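Local coordinates for protein tRNA (cytosine(38)-C(5))-methyltransferase (Schizosaccharomyces pombe, PDB 6FDF) that methylates cytosine 38 in the anticodon loop of tRNA(Asp), using S-adenosyl-L-methionine as methyl donor, at residues Cys139-Val142 with Leu143-Gly147; Asn264-Glu267 with Gln268-Asn272; Thr304-Cys307 with Met308-Leu312. All coordinates share one frame; numbering follows the deposited sequence.

Contact 1 of 3, residues Cys139-Val142 with Leu143-Gly147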
ATOM      1  N   CYS A 139     -17.834   0.798  10.071  1.00 32.19           N
ATOM      2  CA  CYS A 139     -17.826   1.007   8.626  1.00 31.32           C
ATOM      3  C   CYS A 139     -18.894   0.160   7.934  1.00 33.10           C
ATOM      4  O   CYS A 139     -19.659   0.669   7.108  1.00 32.73           O
ATOM      5  CB  CYS A 139     -16.438   0.695   8.072  1.00 32.06           C
ATOM      6  SG  CYS A 139     -16.336   0.751   6.269  1.00 35.33           S
ATOM      7  N   ARG A 140     -18.950  -1.143   8.238  1.00 32.33           N
ATOM      8  CA  ARG A 140     -19.979  -1.986   7.626  1.00 31.65           C
ATOM      9  C   ARG A 140     -21.375  -1.461   7.933  1.00 37.37           C
ATOM     10  O   ARG A 140     -22.263  -1.482   7.070  1.00 34.13           O
ATOM     11  CB  ARG A 140     -19.857  -3.434   8.117  1.00 33.23           C
ATOM     12  CG  ARG A 140     -18.511  -4.079   7.864  1.00 34.37           C
ATOM     13  CD  ARG A 140     -18.534  -5.563   8.203  1.00 39.89           C
ATOM     14  NE  ARG A 140     -17.197  -6.138   8.108  1.00 38.26           N
ATOM     15  CZ  ARG A 140     -16.357  -6.254   9.133  1.00 40.47           C
ATOM     16  NH1 ARG A 140     -15.150  -6.768   8.941  1.00 39.89           N
ATOM     17  NH2 ARG A 140     -16.728  -5.882  10.350  1.00 37.32           N
ATOM     18  N   LYS A 141     -21.581  -0.971   9.156  1.00 33.27           N
ATOM     19  CA  LYS A 141     -22.898  -0.514   9.579  1.00 35.04           C
ATOM     20  C   LYS A 141     -23.353   0.711   8.788  1.00 33.94           C
ATOM     21  O   LYS A 141     -24.478   0.747   8.273  1.00 34.18           O
ATOM     22  CB  LYS A 141     -22.869  -0.221  11.080  1.00 38.26           C
ATOM     23  CG  LYS A 141     -24.215  -0.099  11.744  1.00 44.86           C
ATOM     24  CD  LYS A 141     -24.144  -0.557  13.201  1.00 47.47           C
ATOM     25  CE  LYS A 141     -22.933   0.018  13.925  1.00 47.88           C
ATOM     26  NZ  LYS A 141     -22.880  -0.426  15.356  1.00 49.77           N
ATOM     27  N   VAL A 142     -22.495   1.726   8.670  0.54 32.77           N
ATOM     28  CA  VAL A 142     -22.920   2.942   7.980  0.54 32.25           C
ATOM     29  C   VAL A 142     -23.042   2.694   6.480  0.54 32.29           C
ATOM     30  O   VAL A 142     -23.925   3.253   5.818  0.54 31.80           O
ATOM     31  CB  VAL A 142     -21.975   4.118   8.297  0.54 32.82           C
ATOM     32  CG1 VAL A 142     -20.585   3.885   7.728  0.54 30.31           C
ATOM     33  CG2 VAL A 142     -22.568   5.426   7.779  0.54 30.81           C
ATOM     34  N   LEU A 143     -22.168   1.855   5.915  1.00 31.00           N
ATOM     35  CA  LEU A 143     -22.264   1.546   4.491  1.00 30.59           C
ATOM     36  C   LEU A 143     -23.547   0.783   4.183  1.00 31.91           C
ATOM     37  O   LEU A 143     -24.254   1.102   3.220  1.00 33.77           O
ATOM     38  CB  LEU A 143     -21.032   0.762   4.029  1.00 29.26           C
ATOM     39  CG  LEU A 143     -19.703   1.519   4.024  1.00 32.25           C
ATOM     40  CD1 LEU A 143     -18.591   0.660   3.421  1.00 37.28           C
ATOM     41  CD2 LEU A 143     -19.826   2.837   3.273  1.00 35.25           C
ATOM     42  N   ARG A 144     -23.854  -0.246   4.980  1.00 32.56           N
ATOM     43  CA  ARG A 144     -25.117  -0.964   4.820  1.00 34.95           C
ATOM     44  C   ARG A 144     -26.313  -0.024   4.948  1.00 38.87           C
ATOM     45  O   ARG A 144     -27.250  -0.079   4.141  1.00 35.66           O
ATOM     46  CB  ARG A 144     -25.216  -2.094   5.849  1.00 36.73           C
ATOM     47  CG  ARG A 144     -26.606  -2.725   5.957  1.00 50.88           C
ATOM     48  CD  ARG A 144     -26.712  -3.756   7.089  1.00 61.42           C
ATOM     49  NE  ARG A 144     -26.883  -3.154   8.410  1.00 78.93           N
ATOM     50  CZ  ARG A 144     -26.001  -3.250   9.402  1.00 84.82           C
ATOM     51  NH1 ARG A 144     -24.876  -3.932   9.230  1.00 84.45           N
ATOM     52  NH2 ARG A 144     -26.248  -2.672  10.571  1.00 86.28           N
ATOM     53  N   ASN A 145     -26.287   0.867   5.939  1.00 33.76           N
ATOM     54  CA  ASN A 145     -27.404   1.786   6.131  1.00 34.75           C
ATOM     55  C   ASN A 145     -27.518   2.806   5.004  1.00 33.93           C
ATOM     56  O   ASN A 145     -28.624   3.283   4.720  1.00 34.15           O
ATOM     57  CB  ASN A 145     -27.272   2.493   7.481  1.00 34.37           C
ATOM     58  CG  ASN A 145     -27.607   1.584   8.639  1.00 36.04           C
ATOM     59  OD1 ASN A 145     -28.187   0.508   8.455  1.00 36.84           O
ATOM     60  ND2 ASN A 145     -27.241   2.001   9.843  1.00 35.77           N
ATOM     61  N   CYS A 146     -26.410   3.160   4.359  1.00 31.35           N
ATOM     62  CA  CYS A 146     -26.444   4.074   3.226  1.00 31.06           C
ATOM     63  C   CYS A 146     -26.602   3.354   1.890  1.00 32.08           C
ATOM     64  O   CYS A 146     -26.374   3.965   0.841  1.00 33.89           O
ATOM     65  CB  CYS A 146     -25.194   4.953   3.209  1.00 32.61           C
ATOM     66  SG  CYS A 146     -25.165   6.204   4.515  1.00 35.39           S
ATOM     67  N   GLY A 147     -26.995   2.084   1.904  1.00 33.85           N
ATOM     68  CA  GLY A 147     -27.371   1.403   0.682  1.00 38.18           C
ATOM     69  C   GLY A 147     -26.235   0.795  -0.109  1.00 37.78           C
ATOM     70  O   GLY A 147     -26.445   0.422  -1.270  1.00 35.73           O
TER
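L143 leans back along the helix onto C139, one turn earlier. Its CB lies 3.4 Å from the backbone oxygen O of C139, and CG settles still nearer, 3.2 Å from the same C139 O. From there CD1 reaches alongside C139 SG at 3.6 Å, the apolar end of the contact. Both first torsions serve this meeting: CG of L143 lies beside its backbone N (chi1 -68°), while SG of C139 points away from its own N (chi1 174°), which brings the two ends together on one flank. The backbone beneath is tied by L143 N donating to C139 O at 3.0 Å.

This flank is the inward side of helix 134-145 in the class I, Rossmann-like methyltransferase domain, where the helix joins parallel strand 121-127 to edge strand 148-155. C139 touches I124 and helix 103-111, and L143 packs on I122, Y148 and L150. The side chain of C139 comes within about 8 Å of that of C85, the predicted catalytic cysteine.

On the outer flank long polar chains pack by their methylenes and flat faces. R144 starts with CB 3.3 Å from R140 O, and its chain then bends at chi3 (79°), bringing the guanidinium back over K141. One face lies above K141 CA, and NH2 rests 3.5 Å from K141 CG, a van der Waals contact of the guanidinium with the lysine methylenes. The ammonium of K141 turns elsewhere, its NZ 6.3 Å from R144 NH2 and in weak, long ion pairs with E137 and E138. R140 instead runs toward E152, with which its NE forms a salt bridge. G147, at positive phi, is the C-prime residue of a Schellman motif: Y148 N bonds to L143 O, and G147 N to R144 O.

Contact 2 of 3, residues Asn264-Glu267 with Gln268-Asn272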
ATOM      1  N   ASN A 264      24.571 -22.826   1.081  1.00 52.61           N
ATOM      2  CA  ASN A 264      24.146 -23.112   2.452  1.00 53.38           C
ATOM      3  C   ASN A 264      24.317 -21.821   3.253  1.00 51.86           C
ATOM      4  O   ASN A 264      25.378 -21.558   3.824  1.00 49.25           O
ATOM      5  CB  ASN A 264      24.941 -24.268   3.059  1.00 60.81           C
ATOM      6  CG  ASN A 264      24.336 -24.779   4.360  1.00 61.30           C
ATOM      7  OD1 ASN A 264      23.692 -24.032   5.101  1.00 58.22           O
ATOM      8  ND2 ASN A 264      24.546 -26.060   4.645  1.00 65.33           N
ATOM      9  N   THR A 265      23.249 -21.022   3.292  1.00 49.28           N
ATOM     10  CA  THR A 265      23.331 -19.684   3.874  1.00 48.58           C
ATOM     11  C   THR A 265      23.569 -19.749   5.377  1.00 48.34           C
ATOM     12  O   THR A 265      24.429 -19.030   5.904  1.00 43.56           O
ATOM     13  CB  THR A 265      22.053 -18.907   3.562  1.00 45.91           C
ATOM     14  OG1 THR A 265      21.935 -18.735   2.145  1.00 46.76           O
ATOM     15  CG2 THR A 265      22.059 -17.526   4.242  1.00 42.45           C
ATOM     16  N   HIS A 266      22.837 -20.619   6.081  1.00 49.17           N
ATOM     17  CA  HIS A 266      22.991 -20.709   7.530  1.00 51.86           C
ATOM     18  C   HIS A 266      24.392 -21.167   7.911  1.00 51.76           C
ATOM     19  O   HIS A 266      24.992 -20.637   8.852  1.00 48.86           O
ATOM     20  CB  HIS A 266      21.952 -21.654   8.130  1.00 62.17           C
ATOM     21  CG  HIS A 266      22.108 -21.845   9.606  1.00 72.09           C
ATOM     22  ND1 HIS A 266      22.548 -23.026  10.163  1.00 76.89           N
ATOM     23  CD2 HIS A 266      21.902 -20.996  10.642  1.00 74.26           C
ATOM     24  CE1 HIS A 266      22.598 -22.901  11.477  1.00 77.60           C
ATOM     25  NE2 HIS A 266      22.211 -21.678  11.794  1.00 75.87           N
ATOM     26  N   GLU A 267      24.921 -22.172   7.203  1.00 48.09           N
ATOM     27  CA  GLU A 267      26.267 -22.644   7.492  1.00 49.10           C
ATOM     28  C   GLU A 267      27.293 -21.540   7.281  1.00 47.73           C
ATOM     29  O   GLU A 267      28.186 -21.345   8.116  1.00 44.98           O
ATOM     30  CB  GLU A 267      26.585 -23.855   6.613  1.00 50.97           C
ATOM     31  CG  GLU A 267      27.867 -24.582   6.940  1.00 57.64           C
ATOM     32  CD  GLU A 267      28.087 -25.772   6.023  1.00 70.72           C
ATOM     33  OE1 GLU A 267      28.366 -25.547   4.826  1.00 69.19           O
ATOM     34  OE2 GLU A 267      27.981 -26.926   6.495  1.00 68.31           O
ATOM     35  N   GLN A 268      27.183 -20.802   6.175  1.00 42.43           N
ATOM     36  CA  GLN A 268      28.135 -19.727   5.929  1.00 46.67           C
ATOM     37  C   GLN A 268      27.957 -18.590   6.929  1.00 42.19           C
ATOM     38  O   GLN A 268      28.933 -17.915   7.277  1.00 45.52           O
ATOM     39  CB  GLN A 268      27.987 -19.206   4.497  1.00 46.84           C
ATOM     40  CG  GLN A 268      28.916 -18.048   4.156  1.00 45.96           C
ATOM     41  CD  GLN A 268      30.386 -18.377   4.378  1.00 48.31           C
ATOM     42  OE1 GLN A 268      31.157 -17.535   4.837  1.00 53.06           O
ATOM     43  NE2 GLN A 268      30.785 -19.595   4.027  1.00 47.65           N
ATOM     44  N   PHE A 269      26.731 -18.379   7.410  1.00 39.96           N
ATOM     45  CA  PHE A 269      26.490 -17.288   8.351  1.00 38.50           C
ATOM     46  C   PHE A 269      27.345 -17.446   9.604  1.00 40.88           C
ATOM     47  O   PHE A 269      27.920 -16.469  10.099  1.00 42.21           O
ATOM     48  CB  PHE A 269      25.007 -17.218   8.709  1.00 39.19           C
ATOM     49  CG  PHE A 269      24.608 -15.931   9.388  1.00 41.08           C
ATOM     50  CD1 PHE A 269      24.786 -15.767  10.755  1.00 44.61           C
ATOM     51  CD2 PHE A 269      24.063 -14.889   8.659  1.00 40.68           C
ATOM     52  CE1 PHE A 269      24.427 -14.585  11.387  1.00 44.80           C
ATOM     53  CE2 PHE A 269      23.699 -13.697   9.283  1.00 43.31           C
ATOM     54  CZ  PHE A 269      23.882 -13.552  10.651  1.00 40.82           C
ATOM     55  N   GLU A 270      27.449 -18.674  10.127  1.00 42.16           N
ATOM     56  CA  GLU A 270      28.291 -18.902  11.296  1.00 42.05           C
ATOM     57  C   GLU A 270      29.769 -18.816  10.946  1.00 49.26           C
ATOM     58  O   GLU A 270      30.583 -18.414  11.786  1.00 50.73           O
ATOM     59  CB  GLU A 270      27.970 -20.263  11.919  1.00 49.41           C
ATOM     60  CG  GLU A 270      26.529 -20.416  12.389  1.00 52.17           C
ATOM     61  CD  GLU A 270      26.086 -19.304  13.330  1.00 61.68           C
ATOM     62  OE1 GLU A 270      26.920 -18.817  14.125  1.00 63.07           O
ATOM     63  OE2 GLU A 270      24.902 -18.918  13.270  1.00 62.58           O
ATOM     64  N   ARG A 271      30.132 -19.189   9.716  1.00 45.85           N
ATOM     65  CA  ARG A 271      31.533 -19.164   9.309  1.00 47.05           C
ATOM     66  C   ARG A 271      32.043 -17.734   9.195  1.00 47.39           C
ATOM     67  O   ARG A 271      33.056 -17.375   9.807  1.00 48.52           O
ATOM     68  CB  ARG A 271      31.700 -19.918   7.988  1.00 45.28           C
ATOM     69  CG  ARG A 271      31.523 -21.429   8.125  1.00 49.19           C
ATOM     70  CD  ARG A 271      31.642 -22.162   6.794  1.00 45.91           C
ATOM     71  NE  ARG A 271      31.648 -23.613   6.986  1.00 50.38           N
ATOM     72  CZ  ARG A 271      31.448 -24.502   6.016  1.00 60.33           C
ATOM     73  NH1 ARG A 271      31.214 -24.098   4.773  1.00 56.49           N
ATOM     74  NH2 ARG A 271      31.479 -25.800   6.289  1.00 55.97           N
ATOM     75  N   ASN A 272      31.355 -16.910   8.399  1.00 45.84           N
ATOM     76  CA  ASN A 272      31.710 -15.502   8.225  1.00 48.37           C
ATOM     77  C   ASN A 272      30.495 -14.833   7.580  1.00 42.07           C
ATOM     78  O   ASN A 272      30.338 -14.889   6.357  1.00 44.78           O
ATOM     79  CB  ASN A 272      32.961 -15.340   7.373  1.00 50.00           C
ATOM     80  CG  ASN A 272      33.256 -13.887   7.022  1.00 58.26           C
ATOM     81  OD1 ASN A 272      32.670 -12.959   7.584  1.00 55.50           O
ATOM     82  ND2 ASN A 272      34.173 -13.686   6.084  1.00 67.40           N
TER
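The backbone N of F269 donates to T265 O at 2.8 Å, the shortest polar bond of this first turn of helix 265-272. N264 is the N-cap: its OD1 accepts from E267 N at 3.1 Å, the donor standing above the amide plane and not on a lone pair, while its backbone O receives Q268 N. The helix belongs to the smaller lobe, probably the target-recognition region of C5-methyltransferases, and packs against strand 231-232 through T265 and F269, both of which touch I231. The ring of F269 also meets that of H227.

On the solvent side, E267 and R271 run alongside each other. E267 CG is anti to its backbone N (chi1 -171°) and R271 CG lies beside its own (chi1 -71°), which brings the two chains together across the turn. The carboxylate stacks over one guanidinium face with only 24° between the planes, E267 CD offset toward the rim. The salt bridge from E267 OE1 to R271 NH1, 3.2 Å long, is therefore electrostatic, since no N-H is aimed at the oxygen. On another side, one turn after H266, E270 OE2 is hydrogen-bonded to H227 NE2. H266 NE2 stays 4.1 Å from E270 OE2, too far for a hydrogen bond.

Contact 3 of 3, residues Thr304-Cys307 with Met308-Leu312; sequences TEKC and MYRLL
E305 and Y309 cross one turn apart with their flat groups nearly parallel, the carboxylate and phenol ring planes only 7° from each other. They sit on the first turns of helix 305-313, whose N-cap is T304: its OG1 accepts from C307 N at 3.2 Å. The C-terminal end of the helix leads into a GNS sequence consistent with motif X of C5-methyltransferases.

In Y309, CG stands beside the backbone N (chi1 -75°), which swings the ring back along the helix until CD2 is 3.3 Å from E305 O. K306 CA lies at the ring edge, near its plane. Farther out, CE2 is 4.1 Å from CG of E305. The polar ends do not serve each other: E305 OE2 bonds to Y215 OH and A283 N, and Y309 OH to F281 O. Two bonds thus grip one carboxylate oxygen, and the pair joins the helix to the start of helix 283-289.

Around the outside, K306 and R310 lie side by side and point the same way. K306 CG comes over one face of the guanidinium, 3.7 Å from R310 NH2. The lysine chain then bends at chi3 (-52°), and its NZ ends 6.3 Å from R310 NH2, like charges kept apart while their aliphatic and flat parts touch.

On a further side L311 packs on I20, its side chain about 6 Å from the bound S-adenosylhomocysteine. Below it C307 O takes two backbone donors, L311 N at 3.1 Å and, weakly, R310 N.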
ATOM      1  N   THR A 304      14.785  12.242   0.481  1.00 37.71           N
ATOM      2  CA  THR A 304      15.912  11.329   0.364  1.00 39.62           C
ATOM      3  C   THR A 304      15.432   9.885   0.229  1.00 37.78           C
ATOM      4  O   THR A 304      14.291   9.548   0.552  1.00 39.04           O
ATOM      5  CB  THR A 304      16.826  11.436   1.584  1.00 48.21           C
ATOM      6  OG1 THR A 304      16.136  10.917   2.730  1.00 45.47           O
ATOM      7  CG2 THR A 304      17.196  12.882   1.846  1.00 46.18           C
ATOM      8  N   GLU A 305      16.338   9.023  -0.242  1.00 38.63           N
ATOM      9  CA  GLU A 305      16.021   7.601  -0.342  1.00 42.58           C
ATOM     10  C   GLU A 305      15.635   7.029   1.015  1.00 41.03           C
ATOM     11  O   GLU A 305      14.766   6.154   1.105  1.00 37.58           O
ATOM     12  CB  GLU A 305      17.207   6.831  -0.920  1.00 45.88           C
ATOM     13  CG  GLU A 305      16.863   5.392  -1.241  1.00 49.22           C
ATOM     14  CD  GLU A 305      17.985   4.644  -1.917  1.00 53.54           C
ATOM     15  OE1 GLU A 305      19.151   5.075  -1.800  1.00 58.38           O
ATOM     16  OE2 GLU A 305      17.702   3.614  -2.560  1.00 44.98           O
ATOM     17  N   LYS A 306      16.279   7.506   2.080  1.00 39.49           N
ATOM     18  CA  LYS A 306      15.920   7.073   3.425  1.00 38.45           C
ATOM     19  C   LYS A 306      14.459   7.384   3.732  1.00 37.93           C
ATOM     20  O   LYS A 306      13.751   6.559   4.323  1.00 37.21           O
ATOM     21  CB  LYS A 306      16.847   7.746   4.437  1.00 43.62           C
ATOM     22  CG  LYS A 306      16.814   7.163   5.832  1.00 54.12           C
ATOM     23  CD  LYS A 306      18.050   7.596   6.610  1.00 59.70           C
ATOM     24  CE  LYS A 306      19.320   7.288   5.824  1.00 60.74           C
ATOM     25  NZ  LYS A 306      20.547   7.810   6.484  1.00 63.20           N
ATOM     26  N   CYS A 307      13.986   8.565   3.329  0.58 32.94           N
ATOM     27  CA  CYS A 307      12.583   8.898   3.537  0.58 35.18           C
ATOM     28  C   CYS A 307      11.676   8.114   2.595  0.58 33.00           C
ATOM     29  O   CYS A 307      10.532   7.807   2.953  0.58 31.72           O
ATOM     30  CB  CYS A 307      12.379  10.401   3.363  0.58 39.34           C
ATOM     31  SG  CYS A 307      13.149  11.381   4.672  0.58 47.09           S
ATOM     32  N   MET A 308      12.168   7.767   1.403  1.00 33.92           N
ATOM     33  CA  MET A 308      11.362   6.973   0.476  1.00 31.97           C
ATOM     34  C   MET A 308      11.048   5.594   1.047  1.00 28.75           C
ATOM     35  O   MET A 308       9.946   5.076   0.844  1.00 32.55           O
ATOM     36  CB  MET A 308      12.068   6.836  -0.873  1.00 36.57           C
ATOM     37  CG  MET A 308      11.935   8.052  -1.777  1.00 39.70           C
ATOM     38  SD  MET A 308      10.227   8.529  -2.132  1.00 37.55           S
ATOM     39  CE  MET A 308       9.586   7.078  -2.945  1.00 34.83           C
ATOM     40  N   TYR A 309      12.012   4.966   1.736  1.00 29.68           N
ATOM     41  CA  TYR A 309      11.716   3.692   2.387  1.00 29.31           C
ATOM     42  C   TYR A 309      10.529   3.827   3.331  1.00 30.66           C
ATOM     43  O   TYR A 309       9.689   2.926   3.420  1.00 30.04           O
ATOM     44  CB  TYR A 309      12.922   3.183   3.177  1.00 30.25           C
ATOM     45  CG  TYR A 309      14.074   2.588   2.404  1.00 31.92           C
ATOM     46  CD1 TYR A 309      13.927   1.396   1.706  1.00 29.63           C
ATOM     47  CD2 TYR A 309      15.333   3.177   2.437  1.00 33.53           C
ATOM     48  CE1 TYR A 309      14.989   0.827   1.029  1.00 31.62           C
ATOM     49  CE2 TYR A 309      16.405   2.616   1.763  1.00 34.12           C
ATOM     50  CZ  TYR A 309      16.227   1.439   1.062  1.00 31.34           C
ATOM     51  OH  TYR A 309      17.288   0.864   0.397  1.00 31.48           O
ATOM     52  N   ARG A 310      10.446   4.951   4.049  1.00 29.79           N
ATOM     53  CA  ARG A 310       9.350   5.120   4.995  1.00 28.98           C
ATOM     54  C   ARG A 310       8.026   5.299   4.272  1.00 29.45           C
ATOM     55  O   ARG A 310       6.999   4.757   4.701  1.00 35.26           O
ATOM     56  CB  ARG A 310       9.633   6.310   5.910  1.00 30.89           C
ATOM     57  CG  ARG A 310      10.969   6.199   6.612  1.00 31.42           C
ATOM     58  CD  ARG A 310      11.202   7.348   7.581  1.00 40.64           C
ATOM     59  NE  ARG A 310      12.517   7.233   8.213  1.00 48.26           N
ATOM     60  CZ  ARG A 310      13.465   8.162   8.147  1.00 58.66           C
ATOM     61  NH1 ARG A 310      13.238   9.303   7.510  1.00 60.92           N
ATOM     62  NH2 ARG A 310      14.631   7.963   8.749  1.00 59.86           N
ATOM     63  N   LEU A 311       8.029   6.067   3.178  1.00 26.97           N
ATOM     64  CA  LEU A 311       6.807   6.279   2.414  1.00 29.93           C
ATOM     65  C   LEU A 311       6.369   4.990   1.732  1.00 32.12           C
ATOM     66  O   LEU A 311       5.175   4.674   1.689  1.00 34.27           O
ATOM     67  CB  LEU A 311       7.024   7.388   1.382  1.00 29.98           C
ATOM     68  CG  LEU A 311       7.308   8.782   1.947  1.00 29.01           C
ATOM     69  CD1 LEU A 311       7.626   9.781   0.832  1.00 36.84           C
ATOM     70  CD2 LEU A 311       6.122   9.251   2.780  1.00 34.93           C
ATOM     71  N   LEU A 312       7.325   4.241   1.179  1.00 29.73           N
ATOM     72  CA  LEU A 312       6.999   2.974   0.531  1.00 30.01           C
ATOM     73  C   LEU A 312       6.492   1.952   1.539  1.00 32.51           C
ATOM     74  O   LEU A 312       5.585   1.165   1.237  1.00 31.81           O
ATOM     75  CB  LEU A 312       8.228   2.447  -0.214  1.00 31.85           C
ATOM     76  CG  LEU A 312       8.523   3.193  -1.518  1.00 34.73           C
ATOM     77  CD1 LEU A 312       9.944   2.907  -2.027  1.00 32.02           C
ATOM     78  CD2 LEU A 312       7.482   2.832  -2.581  1.00 32.00           C
TER

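All three contacts are local, between residues about one turn apart within one helix, and the three helices are separate. Contacts 1 and 2 lie on opposite sides of the chain's centre, with centres about 55 Å apart. Contact 1, at the C-terminal end of its helix, has one buried apolar flank against the catalytic-domain sheet. Contact 2 is a surface contact, the only one of the three with a salt bridge between its segments. Contact 3, nearest the chain's centre and the cofactor, is partly buried and sends its acid and phenol to outside partners. Contacts 2 and 3 open with side-chain N-caps, N264 and T304; contact 1 closes with G147.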